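Local coordinates for protein methylenetetrahydrofolate--tRNA-(uracil-5-)-methyltransferase TrmFO (Thermus thermophilus, PDB 3G5S) that probably catalyses the folate- and FAD-dependent formation of 5-methyluridine at position 54 of tRNAs, at residues H152-Y157 and R309-N314; R118-E123 and S138-E143; L319-E324 and Y381-N386. All coordinates share one frame; numbering follows the deposited sequence.

Contact 1. Residues H152-Y157 and R309-N314; sequences HFLAYY and RNTYLN. With GSH (glutathione), chain C; EDO (1,2-ethanediol), chain F.
Tyr312 has CG between its backbone N and carbonyl carbon (chi1 71°), and its ring meets Ala155: CE1 lies 3.6 Å from Ala155 CB. Arg309 starts with CG anti to the backbone N, then bends at chi2 (81°). Its NH1 ends close to Tyr156. NH1 donates to Tyr156 O at 3.1 Å and, much straighter, to Thr311 OG1 at 2.8 Å. The second acceptor lies in the guanidinium plane. Asn310 N also donates to Tyr156 O (2.9 Å), from above the carbonyl plane. Two donors thus grip this oxygen. The Tyr156 and Thr311 side chains lie side by side, pointing the same way, with Tyr156 CD1 3.6 Å from Thr311 OG1. Leu154 turns to the other face from Ala155 and meets Leu313 and Thr311 CG2. Ala155 and Tyr312 exchange two backbone bonds, and Asn314 N donates to Phe153 O.

Glutathione N1 donates to Tyr157 O at 2.8 Å and to Tyr312 OH at 2.9 Å. Tyr312 OH also bonds Phe390 O. Glutathione O11 sits over one face of the Tyr157 ring. Together the segments form a two-stranded antiparallel sheet with a beta bulge between Ala155 and Tyr157, lining the glutathione pocket.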
loop_
_atom_site.group_PDB
_atom_site.type_symbol
_atom_site.label_atom_id
_atom_site.label_comp_id
_atom_site.label_asym_id
_atom_site.label_seq_id
_atom_site.Cartn_x
_atom_site.Cartn_y
_atom_site.Cartn_z
ATOM N N HIS A 152 -13.844 6.945 12.659
ATOM C CA HIS A 152 -13.928 6.945 11.204
ATOM C C HIS A 152 -12.578 6.898 10.512
ATOM O O HIS A 152 -12.521 6.806 9.288
ATOM C CB HIS A 152 -14.731 8.151 10.708
ATOM C CG HIS A 152 -16.193 8.064 11.009
ATOM N ND1 HIS A 152 -16.794 8.809 12.001
ATOM C CD2 HIS A 152 -17.172 7.312 10.456
ATOM C CE1 HIS A 152 -18.084 8.524 12.039
ATOM N NE2 HIS A 152 -18.339 7.619 11.113
ATOM N N PHE A 153 -11.501 6.952 11.290
ATOM C CA PHE A 153 -10.165 7.014 10.711
ATOM C C PHE A 153 -9.382 5.707 10.807
ATOM O O PHE A 153 -8.199 5.663 10.484
ATOM C CB PHE A 153 -9.392 8.207 11.274
ATOM C CG PHE A 153 -10.044 9.524 10.971
ATOM C CD1 PHE A 153 -10.331 9.883 9.663
ATOM C CD2 PHE A 153 -10.411 10.382 11.988
ATOM C CE1 PHE A 153 -10.947 11.092 9.379
ATOM C CE2 PHE A 153 -11.028 11.590 11.712
ATOM C CZ PHE A 153 -11.298 11.942 10.409
ATOM N N LEU A 154 -10.069 4.641 11.201
ATOM C CA LEU A 154 -9.531 3.293 11.141
ATOM C C LEU A 154 -10.547 2.412 10.426
ATOM O O LEU A 154 -11.736 2.453 10.741
ATOM C CB LEU A 154 -9.222 2.750 12.539
ATOM C CG LEU A 154 -8.673 1.323 12.606
ATOM C CD1 LEU A 154 -7.732 1.146 13.786
ATOM C CD2 LEU A 154 -9.809 0.302 12.667
ATOM N N ALA A 155 -10.080 1.649 9.445
ATOM C CA ALA A 155 -10.920 0.726 8.702
ATOM C C ALA A 155 -10.519 -0.705 9.023
ATOM O O ALA A 155 -9.376 -0.965 9.407
ATOM C CB ALA A 155 -10.800 0.995 7.210
ATOM N N TYR A 156 -11.468 -1.628 8.853
ATOM C CA TYR A 156 -11.235 -3.045 9.117
ATOM C C TYR A 156 -11.136 -3.878 7.843
ATOM O O TYR A 156 -10.778 -5.051 7.902
ATOM C CB TYR A 156 -12.330 -3.617 10.016
ATOM C CG TYR A 156 -12.283 -3.086 11.426
ATOM C CD1 TYR A 156 -11.311 -3.514 12.317
ATOM C CD2 TYR A 156 -13.207 -2.150 11.864
ATOM C CE1 TYR A 156 -11.260 -3.023 13.611
ATOM C CE2 TYR A 156 -13.167 -1.656 13.153
ATOM C CZ TYR A 156 -12.191 -2.096 14.022
ATOM O OH TYR A 156 -12.151 -1.603 15.307
ATOM N N TYR A 157 -11.478 -3.284 6.705
ATOM C CA TYR A 157 -11.344 -3.953 5.415
ATOM C C TYR A 157 -10.984 -2.910 4.377
ATOM O O TYR A 157 -11.255 -1.726 4.562
ATOM C CB TYR A 157 -12.627 -4.708 5.026
ATOM C CG TYR A 157 -13.856 -3.853 4.778
ATOM C CD1 TYR A 157 -14.072 -3.241 3.548
ATOM C CD2 TYR A 157 -14.821 -3.696 5.763
ATOM C CE1 TYR A 157 -15.206 -2.474 3.318
ATOM C CE2 TYR A 157 -15.956 -2.934 5.542
ATOM C CZ TYR A 157 -16.145 -2.327 4.318
ATOM O OH TYR A 157 -17.276 -1.570 4.095
ATOM N N ARG A 309 -10.087 -8.547 4.601
ATOM C CA ARG A 309 -9.892 -8.139 5.973
ATOM C C ARG A 309 -8.515 -7.494 6.098
ATOM O O ARG A 309 -7.501 -8.098 5.742
ATOM C CB ARG A 309 -10.000 -9.368 6.869
ATOM C CG ARG A 309 -9.570 -9.154 8.289
ATOM C CD ARG A 309 -10.662 -8.507 9.107
ATOM N NE ARG A 309 -10.235 -8.406 10.493
ATOM C CZ ARG A 309 -9.553 -7.378 10.983
ATOM N NH1 ARG A 309 -9.243 -6.355 10.202
ATOM N NH2 ARG A 309 -9.186 -7.369 12.256
ATOM N N ASN A 310 -8.487 -6.266 6.601
ATOM C CA ASN A 310 -7.269 -5.461 6.585
ATOM C C ASN A 310 -7.478 -4.234 7.451
ATOM O O ASN A 310 -8.142 -3.294 7.035
ATOM C CB ASN A 310 -6.963 -5.039 5.133
ATOM C CG ASN A 310 -5.597 -4.365 4.965
ATOM O OD1 ASN A 310 -4.578 -5.030 4.770
ATOM N ND2 ASN A 310 -5.583 -3.035 4.993
ATOM N N THR A 311 -6.923 -4.242 8.658
ATOM C CA THR A 311 -6.980 -3.067 9.523
ATOM C C THR A 311 -5.934 -2.048 9.111
ATOM O O THR A 311 -4.751 -2.373 8.989
ATOM C CB THR A 311 -6.767 -3.451 10.978
ATOM O OG1 THR A 311 -7.870 -4.262 11.389
ATOM C CG2 THR A 311 -6.719 -2.222 11.852
ATOM N N TYR A 312 -6.369 -0.811 8.901
ATOM C CA TYR A 312 -5.450 0.251 8.533
ATOM C C TYR A 312 -6.016 1.623 8.872
ATOM O O TYR A 312 -7.228 1.803 9.015
ATOM C CB TYR A 312 -5.064 0.158 7.041
ATOM C CG TYR A 312 -6.185 0.514 6.087
ATOM C CD1 TYR A 312 -7.214 -0.383 5.822
ATOM C CD2 TYR A 312 -6.222 1.748 5.454
ATOM C CE1 TYR A 312 -8.244 -0.055 4.956
ATOM C CE2 TYR A 312 -7.248 2.082 4.583
ATOM C CZ TYR A 312 -8.261 1.176 4.338
ATOM O OH TYR A 312 -9.297 1.487 3.481
ATOM N N LEU A 313 -5.111 2.583 8.989
ATOM C CA LEU A 313 -5.438 3.964 9.298
ATOM C C LEU A 313 -5.635 4.829 8.063
ATOM O O LEU A 313 -5.080 4.554 6.991
ATOM C CB LEU A 313 -4.307 4.577 10.116
ATOM C CG LEU A 313 -4.086 3.933 11.481
ATOM C CD1 LEU A 313 -2.770 4.404 12.055
ATOM C CD2 LEU A 313 -5.241 4.251 12.431
ATOM N N ASN A 314 -6.406 5.897 8.235
ATOM C CA ASN A 314 -6.529 6.910 7.211
ATOM C C ASN A 314 -5.267 7.754 7.224
ATOM O O ASN A 314 -5.170 8.756 7.931
ATOM C CB ASN A 314 -7.767 7.773 7.435
ATOM C CG ASN A 314 -8.103 8.589 6.217
ATOM O OD1 ASN A 314 -7.235 9.277 5.675
ATOM N ND2 ASN A 314 -9.344 8.494 5.752
HETATM N N1 GSH C . -12.102 0.648 3.339
HETATM C CA1 GSH C . -12.501 1.942 3.861
HETATM C C1 GSH C . -13.606 1.846 4.902
HETATM O O11 GSH C . -14.009 0.583 5.335
HETATM O O12 GSH C . -13.899 2.810 5.530
HETATM C CB1 GSH C . -12.798 2.980 2.783
HETATM C CG1 GSH C . -14.189 2.973 2.158
HETATM C CD1 GSH C . -14.568 1.808 1.247
HETATM O OE1 GSH C . -13.917 0.816 1.169
HETATM N N2 GSH C . -15.754 1.966 0.452
HETATM C CA2 GSH C . -16.125 0.974 -0.507
HETATM C C2 GSH C . -15.865 1.427 -1.940
HETATM O O2 GSH C . -16.664 2.093 -2.510
HETATM C CB2 GSH C . -17.585 0.632 -0.257
HETATM S SG2 GSH C . -18.259 -0.769 -1.175
HETATM N N3 GSH C . -14.897 0.662 -2.701
HETATM C CA3 GSH C . -14.735 0.928 -4.115
HETATM C C3 GSH C . -13.978 2.210 -4.427
HETATM O O31 GSH C . -14.231 2.884 -5.377
HETATM O O32 GSH C . -13.178 2.696 -3.412
HETATM C C1 EDO F . -9.701 4.556 5.953
HETATM O O1 EDO F . -10.496 4.900 4.815
HETATM C C2 EDO F . -10.513 4.851 7.207
HETATM O O2 EDO F . -10.791 6.254 7.244
#

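Contact 2. Residues R118-E123 and S138-E143; sequences REEVRE and SEALAE. With FAD (flavin-adenine dinucleotide), chain B.
Ala140 CB sits over the centre of one face of the Arg122 guanidinium, 3.6 Å from CZ. At the edge of the same group, in its plane, lies Glu120 OE1. Arg122 NH1 makes a salt bridge to it at 2.9 Å, meeting the oxygen from above the carboxylate plane. Arg122 bends at chi3 (65°), which sets NE; chi4 (81°) then places CZ beside Ala140 CB.

Glu120 has CG anti to its backbone N and runs extended from there toward Ser138. Ser138 OG donates to Glu120 OE2 at 2.7 Å, on the anti lone pair of that oxygen, away from OE1. A water donates to OE2 as well and accepts from Ala140 N. Ser138 is the N-cap of helix 139-149, and its OG also takes a weak bond from Leu141 N at 3.4 Å. An alanine in place of Glu120 would probably leave Ser138 OG without this acceptor and the Arg122 guanidinium without its salt bridge, freer to turn. A second water joins Arg122 O to Ala140 O.

The adenine of FAD is held by backbone atoms of both segments. Val121 N donates to N1A at 2.9 Å, and N6A donates to Val121 O at 2.8 Å. Ser138 N reaches N7A at 3.2 Å. Leu141 CB packs against N6A, and Leu141 CD1 lies near Val121 CG1.

Glu123 forms a salt bridge with Arg147, further along helix 139-149. Val121 rests on Phe30 of strand 27-30, and Leu141 on Thr133. Residues 118-123 follow strand 114-117, an outermost strand of the five-stranded parallel sheet. Strand 129-131 of that sheet comes next, and helix 139-149 follows it, its first turn set against the loop beside the adenine.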
loop_
_atom_site.group_PDB
_atom_site.type_symbol
_atom_site.label_atom_id
_atom_site.label_comp_id
_atom_site.label_asym_id
_atom_site.label_seq_id
_atom_site.Cartn_x
_atom_site.Cartn_y
_atom_site.Cartn_z
ATOM N N ARG A 118 7.017 -10.349 25.087
ATOM C CA ARG A 118 5.985 -11.184 24.498
ATOM C C ARG A 118 4.670 -10.880 25.190
ATOM O O ARG A 118 4.312 -11.509 26.190
ATOM C CB ARG A 118 6.337 -12.665 24.631
ATOM C CG ARG A 118 7.618 -13.071 23.912
ATOM C CD ARG A 118 7.406 -13.252 22.407
ATOM N NE ARG A 118 8.651 -13.625 21.735
ATOM C CZ ARG A 118 8.742 -14.030 20.470
ATOM N NH1 ARG A 118 7.658 -14.116 19.713
ATOM N NH2 ARG A 118 9.925 -14.350 19.959
ATOM N N GLU A 119 3.961 -9.894 24.664
ATOM C CA GLU A 119 2.680 -9.505 25.218
ATOM C C GLU A 119 1.877 -8.755 24.171
ATOM O O GLU A 119 2.434 -8.215 23.208
ATOM C CB GLU A 119 2.873 -8.634 26.458
ATOM C CG GLU A 119 3.128 -7.166 26.176
ATOM C CD GLU A 119 3.023 -6.306 27.425
ATOM O OE1 GLU A 119 2.471 -5.187 27.337
ATOM O OE2 GLU A 119 3.489 -6.752 28.494
ATOM N N GLU A 120 0.564 -8.750 24.351
ATOM C CA GLU A 120 -0.307 -7.930 23.534
ATOM C C GLU A 120 -0.351 -6.521 24.100
ATOM O O GLU A 120 -0.639 -6.332 25.279
ATOM C CB GLU A 120 -1.730 -8.488 23.511
ATOM C CG GLU A 120 -2.646 -7.634 22.660
ATOM C CD GLU A 120 -4.120 -7.826 22.942
ATOM O OE1 GLU A 120 -4.481 -8.534 23.912
ATOM O OE2 GLU A 120 -4.921 -7.243 22.183
ATOM N N VAL A 121 -0.069 -5.536 23.260
ATOM C CA VAL A 121 -0.191 -4.139 23.649
ATOM C C VAL A 121 -1.633 -3.717 23.426
ATOM O O VAL A 121 -2.164 -3.840 22.325
ATOM C CB VAL A 121 0.781 -3.268 22.829
ATOM C CG1 VAL A 121 0.527 -1.792 23.077
ATOM C CG2 VAL A 121 2.215 -3.647 23.161
ATOM N N ARG A 122 -2.282 -3.246 24.485
ATOM C CA ARG A 122 -3.709 -2.964 24.422
ATOM C C ARG A 122 -4.037 -1.475 24.463
ATOM O O ARG A 122 -5.182 -1.084 24.258
ATOM C CB ARG A 122 -4.440 -3.687 25.558
ATOM C CG ARG A 122 -4.295 -5.202 25.513
ATOM C CD ARG A 122 -4.924 -5.876 26.736
ATOM N NE ARG A 122 -6.370 -5.696 26.778
ATOM C CZ ARG A 122 -7.233 -6.428 26.079
ATOM N NH1 ARG A 122 -6.796 -7.389 25.278
ATOM N NH2 ARG A 122 -8.535 -6.192 26.174
ATOM N N GLU A 123 -3.039 -0.652 24.757
ATOM C CA GLU A 123 -3.207 0.795 24.781
ATOM C C GLU A 123 -1.993 1.389 24.104
ATOM O O GLU A 123 -0.933 0.773 24.087
ATOM C CB GLU A 123 -3.300 1.311 26.221
ATOM C CG GLU A 123 -4.427 0.698 27.041
ATOM C CD GLU A 123 -5.802 1.232 26.668
ATOM O OE1 GLU A 123 -5.892 2.228 25.926
ATOM O OE2 GLU A 123 -6.806 0.657 27.131
ATOM N N SER A 138 -4.496 -6.329 16.750
ATOM C CA SER A 138 -5.411 -6.855 17.757
ATOM C C SER A 138 -6.575 -5.899 17.990
ATOM O O SER A 138 -6.446 -4.678 17.857
ATOM C CB SER A 138 -4.695 -7.152 19.072
ATOM O OG SER A 138 -4.529 -5.970 19.825
ATOM N N GLU A 139 -7.718 -6.473 18.341
ATOM C CA GLU A 139 -8.923 -5.697 18.553
ATOM C C GLU A 139 -8.720 -4.591 19.587
ATOM O O GLU A 139 -9.165 -3.462 19.391
ATOM C CB GLU A 139 -10.059 -6.622 18.981
ATOM C CG GLU A 139 -11.359 -5.916 19.310
ATOM C CD GLU A 139 -12.452 -6.891 19.700
ATOM O OE1 GLU A 139 -12.567 -7.944 19.038
ATOM O OE2 GLU A 139 -13.188 -6.608 20.666
ATOM N N ALA A 140 -8.043 -4.910 20.688
ATOM C CA ALA A 140 -7.848 -3.934 21.755
ATOM C C ALA A 140 -7.072 -2.716 21.258
ATOM O O ALA A 140 -7.430 -1.577 21.562
ATOM C CB ALA A 140 -7.148 -4.567 22.958
ATOM N N LEU A 141 -6.012 -2.938 20.488
ATOM C CA LEU A 141 -5.237 -1.799 20.019
ATOM C C LEU A 141 -6.005 -1.000 18.971
ATOM O O LEU A 141 -5.928 0.230 18.944
ATOM C CB LEU A 141 -3.870 -2.223 19.494
ATOM C CG LEU A 141 -2.940 -1.049 19.185
ATOM C CD1 LEU A 141 -2.598 -0.258 20.440
ATOM C CD2 LEU A 141 -1.679 -1.563 18.514
ATOM N N ALA A 142 -6.755 -1.690 18.114
ATOM C CA ALA A 142 -7.604 -0.990 17.156
ATOM C C ALA A 142 -8.606 -0.088 17.893
ATOM O O ALA A 142 -8.824 1.063 17.511
ATOM C CB ALA A 142 -8.331 -1.981 16.245
ATOM N N GLU A 143 -9.195 -0.601 18.967
ATOM C CA GLU A 143 -10.123 0.204 19.758
ATOM C C GLU A 143 -9.425 1.423 20.359
ATOM O O GLU A 143 -9.985 2.518 20.395
ATOM C CB GLU A 143 -10.758 -0.643 20.861
ATOM C CG GLU A 143 -11.770 -1.652 20.353
ATOM C CD GLU A 143 -12.965 -0.990 19.696
ATOM O OE1 GLU A 143 -13.518 -0.035 20.282
ATOM O OE2 GLU A 143 -13.357 -1.431 18.598
HETATM P PA FAD B . 2.523 -8.177 10.090
HETATM O O1A FAD B . 1.215 -8.911 10.147
HETATM O O2A FAD B . 3.649 -8.791 9.319
HETATM O O5B FAD B . 3.069 -7.874 11.560
HETATM C C5B FAD B . 2.222 -7.371 12.575
HETATM C C4B FAD B . 2.671 -7.991 13.884
HETATM O O4B FAD B . 1.996 -7.357 14.957
HETATM C C3B FAD B . 2.314 -9.473 13.964
HETATM O O3B FAD B . 3.447 -10.246 14.310
HETATM C C2B FAD B . 1.231 -9.541 15.041
HETATM O O2B FAD B . 1.225 -10.732 15.800
HETATM C C1B FAD B . 1.581 -8.344 15.904
HETATM N N9A FAD B . 0.501 -7.715 16.679
HETATM C C8A FAD B . -0.742 -7.348 16.244
HETATM N N7A FAD B . -1.379 -6.707 17.246
HETATM C C5A FAD B . -0.539 -6.656 18.314
HETATM C C6A FAD B . -0.652 -6.128 19.592
HETATM N N6A FAD B . -1.681 -5.352 19.958
HETATM N N1A FAD B . 0.413 -6.242 20.443
HETATM C C2A FAD B . 1.569 -6.885 20.066
HETATM N N3A FAD B . 1.696 -7.411 18.801
HETATM C C4A FAD B . 0.644 -7.290 17.964
HETATM N N1 FAD B . 1.640 -9.319 1.270
HETATM C C2 FAD B . 2.366 -9.597 0.140
HETATM O O2 FAD B . 3.208 -8.802 -0.273
HETATM N N3 FAD B . 2.146 -10.784 -0.534
HETATM C C4 FAD B . 1.216 -11.716 -0.104
HETATM O O4 FAD B . 1.048 -12.771 -0.727
HETATM C C4X FAD B . 0.486 -11.422 1.047
HETATM N N5 FAD B . -0.459 -12.303 1.522
HETATM C C5X FAD B . -1.165 -11.999 2.668
HETATM C C6 FAD B . -2.110 -12.904 3.142
HETATM C C7 FAD B . -2.842 -12.620 4.286
HETATM C C7M FAD B . -3.862 -13.601 4.794
HETATM C C8 FAD B . -2.619 -11.425 4.962
HETATM C C8M FAD B . -3.402 -11.107 6.203
HETATM C C9 FAD B . -1.671 -10.519 4.491
HETATM C C9A FAD B . -0.939 -10.798 3.340
HETATM N N10 FAD B . -0.007 -9.888 2.858
HETATM C C10 FAD B . 0.705 -10.221 1.721
HETATM C "C1'" FAD B . -0.204 -8.414 3.134
HETATM C "C2'" FAD B . 0.959 -7.753 3.894
HETATM O "O2'" FAD B . 2.008 -7.348 3.030
HETATM C "C3'" FAD B . 1.487 -8.635 5.024
HETATM O "O3'" FAD B . 0.433 -8.777 5.955
HETATM C "C4'" FAD B . 2.711 -8.051 5.728
HETATM O "O4'" FAD B . 3.231 -9.047 6.585
HETATM C "C5'" FAD B . 2.384 -6.773 6.491
HETATM O "O5'" FAD B . 3.464 -6.433 7.332
HETATM P P FAD B . 3.171 -5.708 8.728
HETATM O O1P FAD B . 2.375 -4.460 8.521
HETATM O O2P FAD B . 4.484 -5.581 9.429
HETATM O O3P FAD B . 2.195 -6.720 9.504
HETATM O O HOH W 1 -7.421 -7.638 21.661
HETATM O O HOH W 2 -8.120 -0.903 24.169
#

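Contact 3. Residues L319-E324 and Y381-N386; sequences LGETLE and YLATAN
Leu323 and Leu382 cross obliquely, branch against branch, with Leu323 CD2 4.0 Å from Leu382 CD1. Both have CG anti to the carbonyl carbon. Leu382 points toward the turn from the helix. Leu323 starts off to one side, and its end comes nearer to the helix.

Ala383 also points toward the turn, but it meets backbone more than side chains. Its CB lies 3.5 Å from Glu321 N and 3.8 Å from Gly320 C. Leu319 O is also near this methyl group. Glu321 CB comes to 4.0 Å from Ala383 CB. The two segments share no hydrogen bond, so the contact rests on van der Waals packing: leucine on leucine, and a methyl group on backbone.

Each segment is held by its own bonds. Leu323 N donates to Gly320 O at 2.9 Å, closing a type I beta turn. Gly320 N donates to Glu324 O at 3.0 Å. Thr322 OG1 accepts from Glu324 N in an ST turn. On the helix, Tyr381 O accepts from both Thr384 N and Ala385 N near the C-terminal end.

Leu323 also packs on Thr349 and Leu352 of helix 343-361, and Leu382 touches Ala315. The last turn of helix 374-384 is thus set against the turn that follows helix 315-318. With Leu323 at a positive phi (74°), the pair of backbone bonds at Gly320 is that of a type I turn with a G1 bulge, here leading into strand 324-325.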
loop_
_atom_site.group_PDB
_atom_site.type_symbol
_atom_site.label_atom_id
_atom_site.label_comp_id
_atom_site.label_asym_id
_atom_site.label_seq_id
_atom_site.Cartn_x
_atom_site.Cartn_y
_atom_site.Cartn_z
ATOM N N LEU A 319 -1.354 10.965 9.207
ATOM C CA LEU A 319 0.102 10.819 9.128
ATOM C C LEU A 319 0.763 11.823 8.198
ATOM O O LEU A 319 0.219 12.175 7.151
ATOM C CB LEU A 319 0.475 9.409 8.643
ATOM C CG LEU A 319 -0.066 8.225 9.448
ATOM C CD1 LEU A 319 0.325 6.904 8.797
ATOM C CD2 LEU A 319 0.423 8.269 10.888
ATOM N N GLY A 320 1.961 12.258 8.573
ATOM C CA GLY A 320 2.823 12.972 7.653
ATOM C C GLY A 320 3.626 12.006 6.794
ATOM O O GLY A 320 3.623 10.795 7.025
ATOM N N GLU A 321 4.334 12.542 5.804
ATOM C CA GLU A 321 5.165 11.711 4.927
ATOM C C GLU A 321 6.342 11.090 5.686
ATOM O O GLU A 321 6.997 10.172 5.192
ATOM C CB GLU A 321 5.661 12.507 3.720
ATOM C CG GLU A 321 6.719 13.553 4.030
ATOM C CD GLU A 321 6.142 14.838 4.573
ATOM O OE1 GLU A 321 4.903 14.979 4.601
ATOM O OE2 GLU A 321 6.934 15.717 4.975
ATOM N N THR A 322 6.600 11.618 6.881
ATOM C CA THR A 322 7.600 11.096 7.803
ATOM C C THR A 322 7.105 9.856 8.561
ATOM O O THR A 322 7.885 9.217 9.280
ATOM C CB THR A 322 7.877 12.154 8.849
ATOM O OG1 THR A 322 6.622 12.481 9.449
ATOM C CG2 THR A 322 8.495 13.420 8.214
ATOM N N LEU A 323 5.809 9.560 8.418
ATOM C CA LEU A 323 5.098 8.491 9.138
ATOM C C LEU A 323 4.825 8.815 10.612
ATOM O O LEU A 323 4.308 7.979 11.357
ATOM C CB LEU A 323 5.757 7.123 8.968
ATOM C CG LEU A 323 5.865 6.666 7.514
ATOM C CD1 LEU A 323 6.643 5.372 7.430
ATOM C CD2 LEU A 323 4.481 6.530 6.876
ATOM N N GLU A 324 5.137 10.042 11.015
ATOM C CA GLU A 324 4.762 10.528 12.335
ATOM C C GLU A 324 3.316 11.002 12.314
ATOM O O GLU A 324 2.875 11.655 11.365
ATOM C CB GLU A 324 5.689 11.681 12.732
ATOM C CG GLU A 324 5.587 12.093 14.190
ATOM C CD GLU A 324 6.604 13.160 14.586
ATOM O OE1 GLU A 324 7.213 13.811 13.704
ATOM O OE2 GLU A 324 6.794 13.353 15.803
ATOM N N TYR A 381 2.493 9.770 -1.082
ATOM C CA TYR A 381 1.115 9.402 -1.410
ATOM C C TYR A 381 0.287 9.197 -0.130
ATOM O O TYR A 381 -0.822 9.722 -0.012
ATOM C CB TYR A 381 1.069 8.145 -2.296
ATOM C CG TYR A 381 -0.335 7.708 -2.646
ATOM C CD1 TYR A 381 -0.953 8.165 -3.800
ATOM C CD2 TYR A 381 -1.044 6.836 -1.828
ATOM C CE1 TYR A 381 -2.236 7.774 -4.135
ATOM C CE2 TYR A 381 -2.341 6.445 -2.145
ATOM C CZ TYR A 381 -2.927 6.914 -3.312
ATOM O OH TYR A 381 -4.209 6.545 -3.677
ATOM N N LEU A 382 0.824 8.451 0.832
ATOM C CA LEU A 382 0.120 8.230 2.097
ATOM C C LEU A 382 -0.316 9.545 2.728
ATOM O O LEU A 382 -1.422 9.656 3.270
ATOM C CB LEU A 382 0.987 7.447 3.089
ATOM C CG LEU A 382 1.353 6.008 2.731
ATOM C CD1 LEU A 382 2.223 5.410 3.831
ATOM C CD2 LEU A 382 0.112 5.145 2.469
ATOM N N ALA A 383 0.560 10.544 2.661
ATOM C CA ALA A 383 0.321 11.802 3.352
ATOM C C ALA A 383 -0.620 12.727 2.590
ATOM O O ALA A 383 -1.240 13.596 3.200
ATOM C CB ALA A 383 1.637 12.508 3.629
ATOM N N THR A 384 -0.723 12.551 1.270
ATOM C CA THR A 384 -1.399 13.540 0.428
ATOM C C THR A 384 -2.530 12.996 -0.444
ATOM O O THR A 384 -3.155 13.755 -1.178
ATOM C CB THR A 384 -0.390 14.289 -0.485
ATOM O OG1 THR A 384 0.211 13.370 -1.408
ATOM C CG2 THR A 384 0.700 14.968 0.343
ATOM N N ALA A 385 -2.794 11.696 -0.370
ATOM C CA ALA A 385 -3.840 11.109 -1.193
ATOM C C ALA A 385 -5.221 11.596 -0.765
ATOM O O ALA A 385 -5.400 12.175 0.308
ATOM C CB ALA A 385 -3.771 9.592 -1.145
ATOM N N ASN A 386 -6.200 11.367 -1.633
ATOM C CA ASN A 386 -7.598 11.645 -1.332
ATOM C C ASN A 386 -8.009 10.938 -0.036
ATOM O O ASN A 386 -7.942 9.715 0.043
ATOM C CB ASN A 386 -8.442 11.148 -2.510
ATOM C CG ASN A 386 -9.865 11.663 -2.483
ATOM O OD1 ASN A 386 -10.430 11.925 -1.421
ATOM N ND2 ASN A 386 -10.463 11.790 -3.663
#

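Overall arrangement
Contacts 1 and 2 touch, with centres 15 Å apart. Helix 139-149 is followed in the chain by strand 154-155, and Tyr156 packs back on Ala142 and Glu143; Tyr156 OH lies 3.5 Å from Glu143 OE2. The two contacts serve different ligands: contact 2 holds the adenine end of FAD, and contact 1 faces glutathione. The Asn310 side chain of contact 1 is also about 6 Å from FAD. Contact 3 is buried, its centre about 15 Å from that of contact 1 and about 24 Å from that of contact 2. It touches neither. Helix 315-318 links contact 1 to residues 319-324, whose Leu323 side chain is about 11 Å from FAD.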